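Local coordinates for protein histidinol dehydrogenase (PDB 6AN0) that probably catalyses the two successive NAD-dependent, zinc-requiring oxidations that turn L-histidinol into L-histidine, the last step of histidine biosynthesis, at residues R69-S72 / D73-T76; L314-I317 / E318-I321. All blocks are in the same frame, centred on the assembly; numbering follows the deposited sequence.

Interaction 1: R69-S72 / D73-T76; sequences RVSS and DEIT
Ser-71 and Glu-74 cap the start of helix 72-79 by exchanging side-chain-to-backbone hydrogen bonds, the reciprocal pair that defines a capping box. In one direction Glu-74 N donates to Ser-71 OG over 3.2 Å. In the other, Ser-71 N points almost straight at Glu-74 OE2 (2.9 Å, N-H...O angle 169°) and meets the lone pair facing away from OE1. Ser-71 OG lies between its own N and carbonyl carbon (chi1 68°), which turns it toward Glu-74 N. Water 1 also donates to Glu-74 OE2, at 2.6 Å, and to Arg-69 O, tying the carboxylate to the preceding loop.

Backbone carbonyls accept the next bonds: Ile-75 N donates to Ser-71 O at 3.1 Å. Ser-72 O accepts twice from Thr-76, from the backbone N at 2.9 Å and from the side-chain OG1 at 3.1 Å, the two donors arriving from opposite faces of the carbonyl plane and OG1 standing 35° out of it.

The apolar part is small. Val-70 CG1 touches Ile-75 CD1 at 3.7 Å, the two side chains crossing at about a right angle.

Both reach inward to Ile-187 of strand 186-189 and Leu-176 of helix 173-181. Val-70 bonds Ile-187 through the backbone, Arg-69 NH2 bonds Lys-185 O, and Glu-74 OE1 forms a salt bridge with Lys-189, so the capped helix start is held against strand 186-189 and the residue just before it.

Interaction 2: L314-I317 / E318-I321; sequences LDSI and EKCI
Ile-317 O accepts the shortest hydrogen bond here, from Ile-321 N at 2.9 Å, with the donor nearly in line with the carbonyl bond (C=O...N angle 161°). Ile-321 CG1 also lies 3.2 Å from Ile-317 O. One residue earlier, Cys-320 N donates to Ser-316 O at 3.1 Å. These two i to i+4 bonds establish the first turn of helix 317-327.

The N-cap is Ser-316. Lys-319 N lies in the first turn, ahead of the i to i+4 pattern, and Ser-316 OG caps it at 3.0 Å. The hydroxyl is brought there by a chi1 of 73°, which sets OG between the residue's own N and carbonyl carbon. Lys-319 CB lies close to the same oxygen.

Beyond CG the lysine chain is extended and runs back past the cap to Asp-315, crossing its side chain obliquely. Lys-319 NZ forms a salt bridge with Asp-315 OD1 at 3.2 Å, approaching from the syn side but 34° out of the carboxylate plane; a second, weak bond goes to OD2. The aliphatic CD also lies alongside OD1.

On the inner side, Leu-314 CB meets Cys-320 SG at 4.0 Å, and Leu-314 is joined to Thr-276 by backbone hydrogen bonding. Contacts of Cys-320 and Ile-321 with Ile-246 of strand 242-247 place the helix against the six-stranded parallel sheet. The serine N-cap thus opens the helix of a beta-alpha-beta unit of that sheet, made of strand 310-313, helix 317-327 and the parallel strand 331-335.

Interaction 1 precedes interaction 2 along the chain. Their centres are about 54 Å apart, their nearest atoms about 44 Å, and they lie on opposite sides of the chain's centre without touching. Each is a helix start capped by serine, but the surroundings differ: 69-76 rests against strand 186-189 of the mixed sheet and helix 173-181, whereas 314-321 follows strand 310-313 of the six-stranded parallel sheet. Both belong to the histidinol dehydrogenase family region and lie away from the zinc site and the probable substrate and NAD sites. They are therefore separate local elements of the scaffold, each joining a helix start to a different sheet.

Interaction 1: R69-S72 / D73-T76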
loop_
_atom_site.group_PDB
_atom_site.type_symbol
_atom_site.label_atom_id
_atom_site.label_comp_id
_atom_site.label_asym_id
_atom_site.label_seq_id
_atom_site.Cartn_x
_atom_site.Cartn_y
_atom_site.Cartn_z
ATOM N N ARG A 69 -18.774 21.747 -10.738
ATOM C CA ARG A 69 -18.562 21.902 -9.304
ATOM C C ARG A 69 -19.872 22.214 -8.584
ATOM O O ARG A 69 -20.652 23.056 -9.038
ATOM C CB ARG A 69 -17.537 23.006 -9.028
ATOM C CG ARG A 69 -17.014 22.943 -7.604
ATOM C CD ARG A 69 -15.885 23.917 -7.341
ATOM N NE ARG A 69 -15.561 23.941 -5.916
ATOM C CZ ARG A 69 -14.858 24.901 -5.325
ATOM N NH1 ARG A 69 -14.393 25.920 -6.037
ATOM N NH2 ARG A 69 -14.623 24.842 -4.022
ATOM N N VAL A 70 -20.108 21.525 -7.461
ATOM C CA VAL A 70 -21.239 21.846 -6.595
ATOM C C VAL A 70 -21.043 23.247 -6.033
ATOM O O VAL A 70 -19.960 23.586 -5.543
ATOM C CB VAL A 70 -21.364 20.795 -5.476
ATOM C CG1 VAL A 70 -22.444 21.183 -4.476
ATOM C CG2 VAL A 70 -21.647 19.402 -6.061
ATOM N N SER A 71 -22.091 24.068 -6.099
ATOM C CA SER A 71 -22.036 25.452 -5.652
ATOM C C SER A 71 -22.305 25.572 -4.149
ATOM O O SER A 71 -22.796 24.649 -3.498
ATOM C CB SER A 71 -23.055 26.292 -6.416
ATOM O OG SER A 71 -24.371 25.914 -6.047
ATOM N N SER A 72 -22.007 26.754 -3.598
ATOM C CA SER A 72 -22.285 26.967 -2.181
ATOM C C SER A 72 -23.788 27.022 -1.905
ATOM O O SER A 72 -24.235 26.570 -0.845
ATOM C CB SER A 72 -21.589 28.241 -1.684
ATOM O OG SER A 72 -22.199 29.395 -2.213
ATOM N N ASP A 73 -24.582 27.557 -2.840
ATOM C CA ASP A 73 -26.038 27.530 -2.679
ATOM C C ASP A 73 -26.561 26.097 -2.614
ATOM O O ASP A 73 -27.482 25.794 -1.842
ATOM C CB ASP A 73 -26.715 28.282 -3.824
ATOM C CG ASP A 73 -26.777 29.774 -3.589
ATOM O OD1 ASP A 73 -26.525 30.212 -2.445
ATOM O OD2 ASP A 73 -27.073 30.506 -4.552
ATOM N N GLU A 74 -25.993 25.207 -3.431
ATOM C CA GLU A 74 -26.389 23.801 -3.383
ATOM C C GLU A 74 -26.013 23.155 -2.051
ATOM O O GLU A 74 -26.788 22.365 -1.499
ATOM C CB GLU A 74 -25.758 23.044 -4.554
ATOM C CG GLU A 74 -26.352 23.436 -5.905
ATOM C CD GLU A 74 -25.705 22.703 -7.075
ATOM O OE1 GLU A 74 -26.441 22.130 -7.913
ATOM O OE2 GLU A 74 -24.459 22.700 -7.153
ATOM N N ILE A 75 -24.839 23.489 -1.506
ATOM C CA ILE A 75 -24.463 22.984 -0.186
ATOM C C ILE A 75 -25.433 23.492 0.872
ATOM O O ILE A 75 -25.886 22.734 1.741
ATOM C CB ILE A 75 -23.014 23.378 0.162
ATOM C CG1 ILE A 75 -22.018 22.772 -0.832
ATOM C CG2 ILE A 75 -22.683 22.940 1.575
ATOM C CD1 ILE A 75 -21.971 21.276 -0.798
ATOM N N THR A 76 -25.770 24.785 0.812
ATOM C CA THR A 76 -26.696 25.361 1.782
ATOM C C THR A 76 -28.079 24.735 1.657
ATOM O O THR A 76 -28.724 24.437 2.668
ATOM C CB THR A 76 -26.770 26.874 1.597
ATOM O OG1 THR A 76 -25.478 27.438 1.856
ATOM C CG2 THR A 76 -27.778 27.482 2.559
HETATM O O HOH W 1 -23.453 23.485 -9.443
HETATM O O HOH W 2 -24.982 29.955 -0.244
#

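Interaction 2: L314-I317 / E318-I321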
loop_
_atom_site.group_PDB
_atom_site.type_symbol
_atom_site.label_atom_id
_atom_site.label_comp_id
_atom_site.label_asym_id
_atom_site.label_seq_id
_atom_site.Cartn_x
_atom_site.Cartn_y
_atom_site.Cartn_z
ATOM N N LEU A 314 -18.676 -27.184 12.177
ATOM C CA LEU A 314 -17.334 -27.678 12.448
ATOM C C LEU A 314 -17.210 -27.924 13.946
ATOM O O LEU A 314 -17.767 -27.169 14.747
ATOM C CB LEU A 314 -16.273 -26.666 11.962
ATOM C CG LEU A 314 -16.245 -26.406 10.450
ATOM C CD1 LEU A 314 -15.387 -25.179 10.081
ATOM C CD2 LEU A 314 -15.780 -27.656 9.693
ATOM N N ASP A 315 -16.473 -28.963 14.331
ATOM C CA ASP A 315 -16.619 -29.513 15.674
ATOM C C ASP A 315 -15.760 -28.818 16.732
ATOM O O ASP A 315 -15.640 -29.342 17.841
ATOM C CB ASP A 315 -16.342 -31.024 15.667
ATOM C CG ASP A 315 -14.942 -31.378 15.205
ATOM O OD1 ASP A 315 -14.090 -30.477 15.057
ATOM O OD2 ASP A 315 -14.693 -32.584 14.986
ATOM N N SER A 316 -15.174 -27.659 16.430
ATOM C CA SER A 316 -14.483 -26.888 17.457
ATOM C C SER A 316 -14.319 -25.451 16.986
ATOM O O SER A 316 -14.334 -25.168 15.783
ATOM C CB SER A 316 -13.117 -27.494 17.803
ATOM O OG SER A 316 -12.180 -27.278 16.763
ATOM N N ILE A 317 -14.162 -24.543 17.957
ATOM C CA ILE A 317 -13.890 -23.141 17.632
ATOM C C ILE A 317 -12.544 -23.016 16.931
ATOM O O ILE A 317 -12.383 -22.207 16.010
ATOM C CB ILE A 317 -13.960 -22.264 18.900
ATOM C CG1 ILE A 317 -15.386 -22.235 19.448
ATOM C CG2 ILE A 317 -13.488 -20.834 18.621
ATOM C CD1 ILE A 317 -15.516 -21.591 20.816
ATOM N N GLU A 318 -11.556 -23.818 17.344
ATOM C CA GLU A 318 -10.265 -23.709 16.675
ATOM C C GLU A 318 -10.359 -24.141 15.214
ATOM O O GLU A 318 -9.685 -23.545 14.365
ATOM C CB GLU A 318 -9.180 -24.504 17.413
ATOM C CG GLU A 318 -8.803 -23.997 18.833
ATOM C CD GLU A 318 -8.419 -22.504 18.939
ATOM O OE1 GLU A 318 -8.803 -21.899 19.952
ATOM O OE2 GLU A 318 -7.730 -21.933 18.070
ATOM N N LYS A 319 -11.204 -25.124 14.885
ATOM C CA LYS A 319 -11.410 -25.466 13.478
ATOM C C LYS A 319 -12.103 -24.331 12.731
ATOM O O LYS A 319 -11.761 -24.038 11.575
ATOM C CB LYS A 319 -12.231 -26.750 13.351
ATOM C CG LYS A 319 -11.459 -27.931 12.820
ATOM C CD LYS A 319 -12.359 -29.147 12.709
ATOM C CE LYS A 319 -11.549 -30.422 12.593
ATOM N NZ LYS A 319 -12.439 -31.606 12.563
ATOM N N CYS A 320 -13.091 -23.694 13.368
ATOM C CA CYS A 320 -13.768 -22.563 12.741
ATOM C C CYS A 320 -12.788 -21.442 12.423
ATOM O O CYS A 320 -12.845 -20.848 11.339
ATOM C CB CYS A 320 -14.886 -22.045 13.646
ATOM S SG CYS A 320 -16.299 -23.165 13.869
ATOM N N ILE A 321 -11.892 -21.128 13.368
ATOM C CA ILE A 321 -10.882 -20.092 13.148
ATOM C C ILE A 321 -9.974 -20.472 11.985
ATOM O O ILE A 321 -9.609 -19.625 11.158
ATOM C CB ILE A 321 -10.065 -19.861 14.436
ATOM C CG1 ILE A 321 -10.957 -19.364 15.585
ATOM C CG2 ILE A 321 -8.904 -18.895 14.181
ATOM C CD1 ILE A 321 -11.302 -17.906 15.503
#